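Local coordinates for Dye type peroxidase A (Streptomyces lividans 1326, PDB 6GZW), which is a haem-containing dye-decolourising peroxidase that probably uses hydrogen peroxide to oxidise dyes and other organic substrates, at residues Phe14-Gln19 and Val360-Glu366; Met26-Gly30 and Ile130-Ala135; His31-Leu37 and Gly124-Ile130; Leu50-Ser54 and Thr85-Gly89; Ala105-Leu109 and Ser355-Ala359. One frame throughout, in Å; residues are numbered along the deposited sequence. Where two conformers were deposited one is given.

Interaction 1. Residues Phe14-Gln19 and Val360-Glu366; sequences FHGKHQ and VPGGAAE
This is a loop-to-loop contact that ties the two ends of the chain together beside the antiparallel sheet of the Dyp-type peroxidase fold: 14-19 leads toward the first strand, 29-37, and 360-366 leaves the last, 350-360. The segments run in roughly opposite directions. G362 to E366 stay extended, with phi between -49° and -73° and psi between 127° and 167°, while 14-19 bends at K17 (-61/-43). Two backbone hydrogen bonds hold the pair: G16 N to A364 O, 3.3 Å, and G363 N to K17 O, 2.9 Å. G363 has to be small, since a CB there would clash with the G16 and H18 carbonyls. H15 (chi1 m) sets its ring face against E366, whose CA sits 3.9 Å from the ring centroid in a CH-pi contact. F14 (chi1 t) brings CZ to 3.9 Å from A364 CB and rests against A57 and R58 of helix 43-61. Water 1 bridges F14 O (2.9 Å) and A364 N (3.0 Å). Where strand 350-360 ends, Q19 of the facing loop, chi1 m and chi2 t, accepts a hydrogen bond at OE1 from F86 N and donates from NE2 to P361 O at 2.9 Å, while water 2 joins Q19 N (2.9 Å) to the same P361 O (2.8 Å).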
# COMPACT_ATOMS: atom_id res chain seq x y z
N PHE A 14 7.20 6.13 22.08
CA PHE A 14 7.38 7.46 21.56
C PHE A 14 8.46 8.18 22.36
O PHE A 14 9.40 8.75 21.79
CB PHE A 14 6.07 8.28 21.64
CG PHE A 14 6.25 9.73 21.32
CD1 PHE A 14 6.66 10.14 20.06
CD2 PHE A 14 6.03 10.72 22.31
CE1 PHE A 14 6.86 11.49 19.77
CE2 PHE A 14 6.22 12.06 22.01
CZ PHE A 14 6.63 12.45 20.75
N HIS A 15 8.29 8.19 23.69
CA HIS A 15 9.25 8.88 24.55
C HIS A 15 10.53 8.04 24.68
O HIS A 15 10.46 6.82 24.83
CB HIS A 15 8.68 9.16 25.94
CG HIS A 15 7.63 10.22 25.96
ND1 HIS A 15 6.35 9.98 26.43
CD2 HIS A 15 7.65 11.52 25.60
CE1 HIS A 15 5.64 11.09 26.34
NE2 HIS A 15 6.40 12.04 25.85
N GLY A 16 11.67 8.71 24.66
CA GLY A 16 12.98 8.04 24.78
C GLY A 16 14.17 8.92 24.39
O GLY A 16 14.02 10.06 23.94
N LYS A 17 15.37 8.39 24.59
CA LYS A 17 16.59 9.09 24.21
C LYS A 17 16.63 9.37 22.69
O LYS A 17 17.00 10.47 22.27
CB LYS A 17 17.80 8.27 24.66
CG LYS A 17 19.16 8.86 24.33
CD LYS A 17 20.23 7.86 24.75
CE LYS A 17 21.63 8.44 24.73
NZ LYS A 17 22.60 7.45 25.31
N HIS A 18 16.25 8.38 21.89
CA HIS A 18 16.19 8.48 20.43
C HIS A 18 14.74 8.49 19.98
O HIS A 18 13.88 7.90 20.64
CB HIS A 18 16.90 7.27 19.79
CG HIS A 18 18.30 7.07 20.30
ND1 HIS A 18 19.27 8.04 20.19
CD2 HIS A 18 18.87 6.03 20.95
CE1 HIS A 18 20.39 7.59 20.73
NE2 HIS A 18 20.17 6.38 21.21
N GLN A 19 14.47 9.16 18.86
CA GLN A 19 13.14 9.05 18.23
C GLN A 19 12.92 7.65 17.72
O GLN A 19 13.89 7.00 17.27
CB GLN A 19 13.00 10.04 17.09
CG GLN A 19 12.78 11.49 17.51
CD GLN A 19 12.39 12.34 16.31
OE1 GLN A 19 11.26 12.19 15.79
NE2 GLN A 19 13.26 13.23 15.89
N VAL A 360 17.30 14.78 12.27
CA VAL A 360 16.27 14.15 13.08
C VAL A 360 16.79 14.18 14.52
O VAL A 360 17.67 13.38 14.89
CB VAL A 360 16.01 12.72 12.56
CG1 VAL A 360 15.13 11.91 13.49
CG2 VAL A 360 15.38 12.78 11.16
N PRO A 361 16.29 15.12 15.35
CA PRO A 361 16.85 15.24 16.71
C PRO A 361 16.53 14.08 17.62
O PRO A 361 15.87 13.10 17.23
CB PRO A 361 16.20 16.53 17.21
CG PRO A 361 14.87 16.52 16.52
CD PRO A 361 15.21 16.10 15.14
N GLY A 362 17.04 14.14 18.85
CA GLY A 362 16.72 13.12 19.85
C GLY A 362 15.24 12.97 20.15
O GLY A 362 14.43 13.81 19.77
N GLY A 363 14.89 11.90 20.85
CA GLY A 363 13.49 11.66 21.18
C GLY A 363 12.99 12.66 22.20
O GLY A 363 13.78 13.28 22.92
N ALA A 364 11.69 12.82 22.24
CA ALA A 364 11.04 13.65 23.26
C ALA A 364 11.07 12.97 24.63
O ALA A 364 10.62 11.83 24.76
CB ALA A 364 9.61 13.89 22.85
N ALA A 365 11.57 13.65 25.65
CA ALA A 365 11.37 13.19 27.03
C ALA A 365 9.91 13.42 27.41
O ALA A 365 9.21 14.23 26.77
CB ALA A 365 12.29 13.94 28.00
N GLU A 366 9.44 12.70 28.42
CA GLU A 366 8.14 13.01 29.04
C GLU A 366 8.04 14.51 29.36
O GLU A 366 8.99 15.10 29.88
CB GLU A 366 7.90 12.16 30.30
CG GLU A 366 6.50 12.25 30.90
CD GLU A 366 5.42 11.76 29.95
OE1 GLU A 366 5.00 12.53 29.05
OE2 GLU A 366 4.96 10.61 30.11
O HOH W 1 10.35 10.98 20.29
O HOH W 2 16.83 10.47 17.70

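Interaction 2. Residues Met26-Gly30 and Ile130-Ala135; sequences MQARG and IGADDA
R29, with chi1 t and chi2 p, lays its aliphatic part along the start of helix 135-149, its CG 4.1 Å from A135 CA and 4.4 Å from A135 CB. Water 5 then links R29 NE to A135 O, 2.8 Å from each, and NH1 goes on to G161 O. Behind this side chain the strands pair antiparallel. R29 and A132 form a hydrogen-bonded pair (R29 N to A132 O 2.8 Å, A132 N to R29 O 3.0 Å); G30 and G131 follow as a non-hydrogen-bonded pair, CA atoms 4.4 Å apart. Before the strand, A28 turns to -71/-26 and its N donates to D133 OD1 at 2.9 Å, so the aspartate takes over where the pairing stops. Waters 3 and 4 lie between M26 O and the D133 carboxylate, 2.7 Å from OD2 and 2.6 Å from OD1 respectively. Q27 runs past G131, and its NE2 bonds to S81 O and T83 OG1. D134 is the N-cap of helix 135-149, its OD2 bonded to V137 N, while OD1 accepts from S165 N of the second subunit. Here the two middle strands of the ferredoxin-like N-terminal half of a Dyp-type peroxidase end their pairing, and the second turns into a helix.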
# COMPACT_ATOMS: atom_id res chain seq x y z
N MET A 26 11.37 -3.14 10.90
CA MET A 26 10.64 -2.85 9.68
C MET A 26 9.14 -2.98 9.86
O MET A 26 8.66 -3.87 10.56
CB MET A 26 11.10 -3.82 8.61
CG MET A 26 12.57 -3.63 8.25
SD MET A 26 12.84 -2.48 6.88
CE MET A 26 12.36 -0.94 7.49
N GLN A 27 8.40 -2.08 9.21
CA GLN A 27 6.93 -2.08 9.25
C GLN A 27 6.37 -2.33 7.85
O GLN A 27 6.99 -1.96 6.85
CB GLN A 27 6.46 -0.72 9.74
CG GLN A 27 6.84 -0.40 11.20
CD GLN A 27 7.13 1.04 11.40
OE1 GLN A 27 7.75 1.69 10.53
NE2 GLN A 27 6.73 1.59 12.56
N ALA A 28 5.17 -2.91 7.81
CA ALA A 28 4.54 -3.30 6.55
C ALA A 28 4.07 -2.11 5.70
O ALA A 28 3.97 -2.24 4.49
CB ALA A 28 3.37 -4.21 6.80
N ARG A 29 3.78 -0.97 6.33
CA ARG A 29 3.22 0.18 5.64
C ARG A 29 3.98 1.43 6.03
O ARG A 29 4.23 1.63 7.21
CB ARG A 29 1.75 0.31 6.02
CG ARG A 29 1.02 1.44 5.35
CD ARG A 29 1.24 1.44 3.86
NE ARG A 29 0.13 2.08 3.19
CZ ARG A 29 0.09 2.33 1.90
NH1 ARG A 29 1.10 2.01 1.10
NH2 ARG A 29 -0.99 2.91 1.40
N GLY A 30 4.35 2.24 5.04
CA GLY A 30 5.05 3.52 5.23
C GLY A 30 4.42 4.67 4.47
O GLY A 30 3.89 4.51 3.37
N ILE A 130 6.08 8.05 8.73
CA ILE A 130 5.06 7.29 9.41
C ILE A 130 5.15 5.84 8.95
O ILE A 130 5.22 5.58 7.75
CB ILE A 130 3.68 7.86 9.08
CG1 ILE A 130 3.61 9.26 9.70
CG2 ILE A 130 2.56 6.96 9.61
CD1 ILE A 130 2.52 10.10 9.16
N GLY A 131 5.13 4.91 9.90
CA GLY A 131 5.06 3.49 9.62
C GLY A 131 4.25 2.70 10.62
O GLY A 131 4.16 3.08 11.79
N ALA A 132 3.62 1.63 10.14
CA ALA A 132 2.87 0.72 10.97
C ALA A 132 2.63 -0.56 10.22
O ALA A 132 2.82 -0.62 8.99
CB ALA A 132 1.52 1.34 11.39
N ASP A 133 2.17 -1.57 10.93
CA ASP A 133 1.84 -2.85 10.29
C ASP A 133 0.39 -2.98 9.83
O ASP A 133 0.03 -4.01 9.25
CB ASP A 133 2.21 -3.98 11.24
CG ASP A 133 3.72 -4.19 11.33
OD1 ASP A 133 4.42 -4.15 10.28
OD2 ASP A 133 4.20 -4.44 12.45
N ASP A 134 -0.44 -1.98 10.15
CA ASP A 134 -1.81 -1.89 9.62
C ASP A 134 -1.97 -0.63 8.79
O ASP A 134 -1.57 0.47 9.20
CB ASP A 134 -2.83 -1.89 10.76
CG ASP A 134 -4.23 -1.85 10.24
OD1 ASP A 134 -4.66 -2.92 9.78
OD2 ASP A 134 -4.88 -0.77 10.25
N ALA A 135 -2.61 -0.76 7.63
CA ALA A 135 -2.72 0.35 6.69
C ALA A 135 -3.70 1.42 7.17
O ALA A 135 -3.54 2.58 6.82
CB ALA A 135 -3.10 -0.14 5.28
O HOH W 3 6.87 -4.32 12.68
O HOH W 4 6.37 -5.69 9.52
O HOH W 5 -1.88 3.27 4.69

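Interaction 3. Residues His31-Leu37 and Gly124-Ile130; sequences HLVAFDL and GDLWVQI
A classic beta bulge breaks the pairing at one end: D125 and L126 both face F35. D125 is helical there (-67/-40), and G124 before it takes 124/155, where a CB would jam against the preceding carbonyl. Two aspartates finish the bulge, D125 N donating to D36 OD1 at 3.1 Å and L37 N to D125 OD2 at 2.8 Å. Their like charges, 3.8 Å apart from D36 OD1 to D125 OD2, are balanced outside, D36 by R156 and D125 by R95, with S91 also bonded to D125. Beyond the bulge the strands are regular and antiparallel, axes 4.7 Å apart at 157°. H31/I130, V33/V128 and F35/L126 are hydrogen-bonded pairs, with N-to-O distances of 2.8 to 3.0 Å; L32/Q129 and A34/W127 are non-hydrogen-bonded. These are the two middle strands of the 4-1-3-2 ferredoxin-like sheet in the N-terminal half of the Dyp fold. One face carries V33, F35, L126 and V128: V33 CG1 lies 3.8 Å from V128 CB, and F35 CE1 3.9 Å from V128 CG2. H31 and I130 on this face meet helix 135-149. On the other, L32 (chi1 m, chi2 t) brings CD2 to 4.2 Å from W127 CZ2, and W127 (chi1 t) stacks with F358.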
# COMPACT_ATOMS: atom_id res chain seq x y z
N HIS A 31 4.45 5.85 5.08
CA HIS A 31 4.17 7.09 4.38
C HIS A 31 5.29 8.07 4.76
O HIS A 31 5.50 8.32 5.95
CB HIS A 31 2.83 7.69 4.80
CG HIS A 31 1.64 6.78 4.61
ND1 HIS A 31 1.13 6.45 3.37
CD2 HIS A 31 0.85 6.17 5.52
CE1 HIS A 31 0.07 5.67 3.54
NE2 HIS A 31 -0.14 5.50 4.83
N LEU A 32 5.98 8.60 3.76
CA LEU A 32 6.97 9.66 3.96
C LEU A 32 6.34 10.94 3.45
O LEU A 32 5.73 10.93 2.39
CB LEU A 32 8.24 9.40 3.19
CG LEU A 32 8.94 8.05 3.36
CD1 LEU A 32 10.28 7.99 2.65
CD2 LEU A 32 9.10 7.68 4.83
N VAL A 33 6.48 12.05 4.18
CA VAL A 33 5.89 13.31 3.73
C VAL A 33 6.84 14.44 4.09
O VAL A 33 7.50 14.38 5.12
CB VAL A 33 4.48 13.47 4.32
CG1 VAL A 33 4.46 13.30 5.83
CG2 VAL A 33 3.81 14.76 3.88
N ALA A 34 6.99 15.41 3.18
CA ALA A 34 7.71 16.63 3.43
C ALA A 34 6.74 17.80 3.41
O ALA A 34 5.80 17.82 2.61
CB ALA A 34 8.82 16.81 2.40
N PHE A 35 6.97 18.77 4.30
CA PHE A 35 6.17 19.98 4.39
C PHE A 35 7.07 21.20 4.19
O PHE A 35 8.24 21.17 4.63
CB PHE A 35 5.52 20.10 5.77
CG PHE A 35 4.50 19.05 6.08
CD1 PHE A 35 4.89 17.85 6.64
CD2 PHE A 35 3.14 19.26 5.88
CE1 PHE A 35 3.99 16.85 6.96
CE2 PHE A 35 2.21 18.25 6.20
CZ PHE A 35 2.65 17.04 6.74
N ASP A 36 6.55 22.24 3.54
CA ASP A 36 7.18 23.56 3.53
C ASP A 36 6.40 24.54 4.38
O ASP A 36 5.17 24.61 4.32
CB ASP A 36 7.31 24.13 2.12
CG ASP A 36 8.38 23.40 1.31
OD1 ASP A 36 9.36 22.92 1.90
OD2 ASP A 36 8.24 23.37 0.07
N LEU A 37 7.11 25.32 5.17
CA LEU A 37 6.45 26.35 5.96
C LEU A 37 5.74 27.37 5.07
O LEU A 37 6.25 27.76 4.02
CB LEU A 37 7.48 27.05 6.87
CG LEU A 37 8.03 26.20 8.01
CD1 LEU A 37 9.22 26.91 8.62
CD2 LEU A 37 7.00 25.95 9.08
N GLY A 124 12.76 19.91 1.28
CA GLY A 124 11.64 20.37 2.10
C GLY A 124 12.11 20.91 3.41
O GLY A 124 13.16 20.54 3.91
N ASP A 125 11.30 21.80 4.00
CA ASP A 125 11.63 22.33 5.33
C ASP A 125 11.55 21.27 6.42
O ASP A 125 12.40 21.26 7.34
CB ASP A 125 10.70 23.49 5.72
CG ASP A 125 10.86 24.74 4.81
OD1 ASP A 125 11.97 24.98 4.24
OD2 ASP A 125 9.83 25.47 4.67
N LEU A 126 10.53 20.40 6.35
CA LEU A 126 10.21 19.45 7.41
C LEU A 126 9.92 18.08 6.81
O LEU A 126 9.29 18.01 5.75
CB LEU A 126 8.99 19.89 8.20
CG LEU A 126 9.16 21.16 9.03
CD1 LEU A 126 7.80 21.70 9.43
CD2 LEU A 126 10.03 20.90 10.25
N TRP A 127 10.33 17.03 7.50
CA TRP A 127 10.05 15.66 7.05
C TRP A 127 9.39 14.88 8.15
O TRP A 127 9.75 15.01 9.31
CB TRP A 127 11.37 15.02 6.66
CG TRP A 127 11.35 13.59 6.21
CD1 TRP A 127 10.93 13.09 5.00
CD2 TRP A 127 11.81 12.47 6.98
NE1 TRP A 127 11.13 11.73 4.97
CE2 TRP A 127 11.67 11.32 6.16
CE3 TRP A 127 12.36 12.32 8.26
CZ2 TRP A 127 12.05 10.03 6.60
CZ3 TRP A 127 12.72 11.03 8.71
CH2 TRP A 127 12.59 9.91 7.87
N VAL A 128 8.38 14.07 7.80
CA VAL A 128 7.80 13.13 8.75
C VAL A 128 7.78 11.75 8.13
O VAL A 128 7.39 11.60 6.95
CB VAL A 128 6.35 13.51 9.14
CG1 VAL A 128 5.86 12.61 10.26
CG2 VAL A 128 6.28 14.98 9.53
N GLN A 129 8.19 10.75 8.92
CA GLN A 129 8.11 9.34 8.53
C GLN A 129 7.07 8.65 9.39
O GLN A 129 7.15 8.63 10.62
CB GLN A 129 9.47 8.66 8.72
CG GLN A 129 9.48 7.15 8.47
CD GLN A 129 10.82 6.54 8.83
OE1 GLN A 129 11.20 6.51 10.01
NE2 GLN A 129 11.54 6.09 7.83
N ILE A 130 6.08 8.05 8.73
CA ILE A 130 5.06 7.29 9.41
C ILE A 130 5.15 5.84 8.95
O ILE A 130 5.22 5.58 7.75
CB ILE A 130 3.68 7.86 9.08
CG1 ILE A 130 3.61 9.26 9.70
CG2 ILE A 130 2.56 6.96 9.61
CD1 ILE A 130 2.52 10.10 9.16
O HOH W 6 8.74 27.44 3.04

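Interaction 4. Residues Leu50-Ser54 and Thr85-Gly89; sequences LRRWS and TFGFG
The ring of F86 is the bump, and one turn of helix 43-61 supplies the hollow. L50, W53 and S54, at i, i+3 and i+4, line it on the helix side: W53 CB lies 3.5 Å from F86 CE1, S54 N 4.3 Å from F86 CZ, and L50 CD1 4.2 Å from F86 CB. In return L50 (chi1 -90°, chi2 -69°) is a knob that reaches past F86 to F88, its CG 4.0 Å from F88 CZ. Both phenylalanines have chi1 m; G87 between them makes no contact with the helix. The indole of W53 is nearly parallel to F86, planes at 15°, but slid aside with centroids 5.6 Å apart, so there is little overlap. Strand and helix run at 160°, and their axes come no nearer than 10.5 Å, a spacing filled by these side chains. Within the helix S54 OG donates a hydrogen bond to L50 O, 2.7 Å. This is a helix packed on a beta sheet, in the N-terminal ferredoxin-like half: F86 and W53 also touch V128 of strand 126-132, W53 meets F35 of strand 29-37, and helix 372-375 closes over L50 and F88.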
# COMPACT_ATOMS: atom_id res chain seq x y z
N LEU A 50 5.46 21.58 15.92
CA LEU A 50 6.13 20.41 16.49
C LEU A 50 5.48 19.99 17.82
O LEU A 50 5.42 18.81 18.11
CB LEU A 50 7.64 20.63 16.64
CG LEU A 50 8.55 20.23 15.47
CD1 LEU A 50 8.61 18.72 15.29
CD2 LEU A 50 8.13 20.93 14.18
N ARG A 51 4.99 20.94 18.61
CA ARG A 51 4.17 20.58 19.79
C ARG A 51 2.92 19.77 19.42
O ARG A 51 2.65 18.72 20.01
CB ARG A 51 3.75 21.82 20.62
CG ARG A 51 4.74 22.19 21.70
CD ARG A 51 4.22 23.24 22.72
NE ARG A 51 3.85 24.55 22.15
CZ ARG A 51 4.66 25.49 21.63
NH1 ARG A 51 5.98 25.32 21.54
NH2 ARG A 51 4.14 26.63 21.17
N ARG A 52 2.16 20.27 18.44
CA ARG A 52 0.96 19.58 17.97
C ARG A 52 1.35 18.19 17.47
O ARG A 52 0.75 17.19 17.86
CB ARG A 52 0.26 20.33 16.82
CG ARG A 52 -0.59 21.49 17.24
CD ARG A 52 -1.54 21.96 16.14
NE ARG A 52 -0.93 22.43 14.88
CZ ARG A 52 -0.31 23.59 14.68
NH1 ARG A 52 -0.10 24.47 15.69
NH2 ARG A 52 0.11 23.90 13.47
N TRP A 53 2.34 18.17 16.60
CA TRP A 53 2.73 16.92 15.96
C TRP A 53 3.19 15.90 16.99
O TRP A 53 2.85 14.74 16.90
CB TRP A 53 3.86 17.14 14.95
CG TRP A 53 3.44 17.52 13.58
CD1 TRP A 53 2.17 17.49 13.05
CD2 TRP A 53 4.30 17.91 12.52
NE1 TRP A 53 2.20 17.88 11.73
CE2 TRP A 53 3.49 18.14 11.38
CE3 TRP A 53 5.67 18.13 12.42
CZ2 TRP A 53 4.02 18.55 10.16
CZ3 TRP A 53 6.19 18.54 11.22
CH2 TRP A 53 5.38 18.71 10.10
N SER A 54 3.97 16.36 17.98
CA SER A 54 4.46 15.46 19.03
C SER A 54 3.34 14.90 19.88
O SER A 54 3.35 13.74 20.22
CB SER A 54 5.50 16.17 19.91
OG SER A 54 6.63 16.62 19.17
N THR A 85 8.23 9.86 13.13
CA THR A 85 9.57 10.44 13.27
C THR A 85 9.65 11.76 12.52
O THR A 85 9.11 11.87 11.41
CB THR A 85 10.59 9.51 12.58
OG1 THR A 85 10.32 8.16 12.95
CG2 THR A 85 11.98 9.90 12.93
N PHE A 86 10.34 12.74 13.10
CA PHE A 86 10.37 14.10 12.58
C PHE A 86 11.78 14.58 12.27
O PHE A 86 12.69 14.39 13.10
CB PHE A 86 9.77 15.05 13.63
CG PHE A 86 8.36 14.68 14.08
CD1 PHE A 86 7.25 15.01 13.29
CD2 PHE A 86 8.15 13.96 15.25
CE1 PHE A 86 5.98 14.67 13.68
CE2 PHE A 86 6.86 13.60 15.65
CZ PHE A 86 5.77 13.96 14.85
N GLY A 87 11.95 15.29 11.14
CA GLY A 87 13.23 15.91 10.80
C GLY A 87 13.10 17.31 10.21
O GLY A 87 12.00 17.72 9.81
N PHE A 88 14.23 18.01 10.16
CA PHE A 88 14.35 19.36 9.63
C PHE A 88 15.34 19.39 8.47
O PHE A 88 16.45 18.83 8.59
CB PHE A 88 14.84 20.34 10.72
CG PHE A 88 13.99 20.35 11.95
CD1 PHE A 88 14.14 19.37 12.92
CD2 PHE A 88 13.00 21.30 12.10
CE1 PHE A 88 13.34 19.34 14.05
CE2 PHE A 88 12.19 21.28 13.22
CZ PHE A 88 12.35 20.31 14.19
N GLY A 89 14.98 20.05 7.38
CA GLY A 89 15.84 20.15 6.20
C GLY A 89 16.69 21.41 6.29
O GLY A 89 16.41 22.30 7.11

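Interaction 5. Residues Ala105-Leu109 and Ser355-Ala359; sequences ALDPL and SGLFA
S355 begins the strand side with its CB directed at the loop; its OG lies 3.3 Å from L109 CD1 and hydrogen-bonds R224 on the neighbouring strand 219-228. G356 takes no part in the contact, and a CB there would run into the F358 ring. L357 (chi1 t, chi2 p) is the main knob. Its CD2 pushes into the bend of 105-109, 3.5 Å from A105 O, 3.4 Å from D107 O and 4.1 Å from L109 CD2, while its CG is 3.9 Å from L106 CD2. Strand 350-360 joins the two ferredoxin-like halves of the Dyp-type fold, lying between 83-89 and 219-228, and the loop crosses one face of it by apolar packing. The loop starts as the end of a 3-10 turn at A105-L106, then turns extended through P108. F358 points its CB to the opposite face, where its ring stacks with W127. A359 returns to the loop side and meets L106 (chi1 m, chi2 t), whose CD2 is 3.5 Å from A359 N and 3.9 Å from A359 CB.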
# COMPACT_ATOMS: atom_id res chain seq x y z
N ALA A 105 26.24 19.22 8.89
CA ALA A 105 25.78 17.93 8.34
C ALA A 105 24.64 18.06 7.34
O ALA A 105 24.43 17.15 6.54
CB ALA A 105 25.39 16.99 9.44
N LEU A 106 23.89 19.16 7.39
CA LEU A 106 22.83 19.41 6.40
C LEU A 106 23.29 20.07 5.12
O LEU A 106 22.44 20.35 4.24
CB LEU A 106 21.67 20.22 6.99
CG LEU A 106 20.85 19.55 8.09
CD1 LEU A 106 19.73 20.49 8.47
CD2 LEU A 106 20.28 18.19 7.67
N ASP A 107 24.60 20.32 4.96
CA ASP A 107 25.08 20.87 3.70
C ASP A 107 24.61 20.00 2.53
O ASP A 107 24.53 18.77 2.68
CB ASP A 107 26.61 20.96 3.66
CG ASP A 107 27.19 22.07 4.53
OD1 ASP A 107 26.43 22.90 5.08
OD2 ASP A 107 28.43 22.07 4.66
N PRO A 108 24.26 20.63 1.40
CA PRO A 108 23.62 19.86 0.31
C PRO A 108 24.44 18.65 -0.14
O PRO A 108 25.66 18.71 -0.21
CB PRO A 108 23.50 20.87 -0.84
CG PRO A 108 24.26 22.08 -0.41
CD PRO A 108 24.29 22.06 1.08
N LEU A 109 23.75 17.56 -0.47
CA LEU A 109 24.40 16.37 -0.99
C LEU A 109 25.07 16.71 -2.31
O LEU A 109 24.63 17.65 -2.98
CB LEU A 109 23.38 15.22 -1.18
CG LEU A 109 22.64 14.73 0.07
CD1 LEU A 109 21.42 13.85 -0.25
CD2 LEU A 109 23.58 13.99 1.00
N SER A 355 15.29 12.98 -3.55
CA SER A 355 16.26 12.94 -2.47
C SER A 355 15.86 13.87 -1.34
O SER A 355 15.22 14.87 -1.58
CB SER A 355 17.61 13.41 -2.98
OG SER A 355 18.58 13.35 -1.95
N GLY A 356 16.26 13.55 -0.13
CA GLY A 356 16.06 14.48 1.01
C GLY A 356 17.12 14.16 2.04
O GLY A 356 17.52 13.02 2.18
N LEU A 357 17.61 15.20 2.71
CA LEU A 357 18.56 15.09 3.80
C LEU A 357 17.99 15.85 4.98
O LEU A 357 17.76 17.06 4.86
CB LEU A 357 19.92 15.66 3.39
CG LEU A 357 20.94 15.98 4.48
CD1 LEU A 357 21.28 14.76 5.30
CD2 LEU A 357 22.19 16.59 3.86
N PHE A 358 17.68 15.15 6.09
CA PHE A 358 17.03 15.79 7.24
C PHE A 358 17.75 15.52 8.56
O PHE A 358 18.32 14.44 8.76
CB PHE A 358 15.55 15.40 7.32
CG PHE A 358 14.80 15.58 6.02
CD1 PHE A 358 14.38 16.83 5.59
CD2 PHE A 358 14.54 14.48 5.21
CE1 PHE A 358 13.70 16.98 4.39
CE2 PHE A 358 13.86 14.63 4.01
CZ PHE A 358 13.43 15.88 3.59
N ALA A 359 17.73 16.53 9.44
CA ALA A 359 18.26 16.43 10.79
C ALA A 359 17.15 15.97 11.72
O ALA A 359 16.19 16.72 11.97
CB ALA A 359 18.79 17.78 11.25

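In the fold
All five contacts meet one antiparallel sheet. Interactions 2 and 3 are successive parts of the same strand pair, sharing I130, with centres 17 Å apart. Interaction 4 lies 9 Å from interaction 3, centre to centre: strand 83-89 bonds 126-132 through W127 O to G87 N at 2.9 Å. Its other edge bonds the strand of interaction 5, F88 O to A359 N at 2.8 Å, and that strand runs on into interaction 1, which is joined to interaction 4 by Q19 OE1 and F86 N, 2.9 Å apart. The haem pocket is built from residues between 177 and 352, outside all five contacts. The side chain of L109 in interaction 5 is about 9 Å from the haem, that of M26 in interaction 2 about 10 Å. The side chain of L32 in interaction 3 is about 13 Å from the haem.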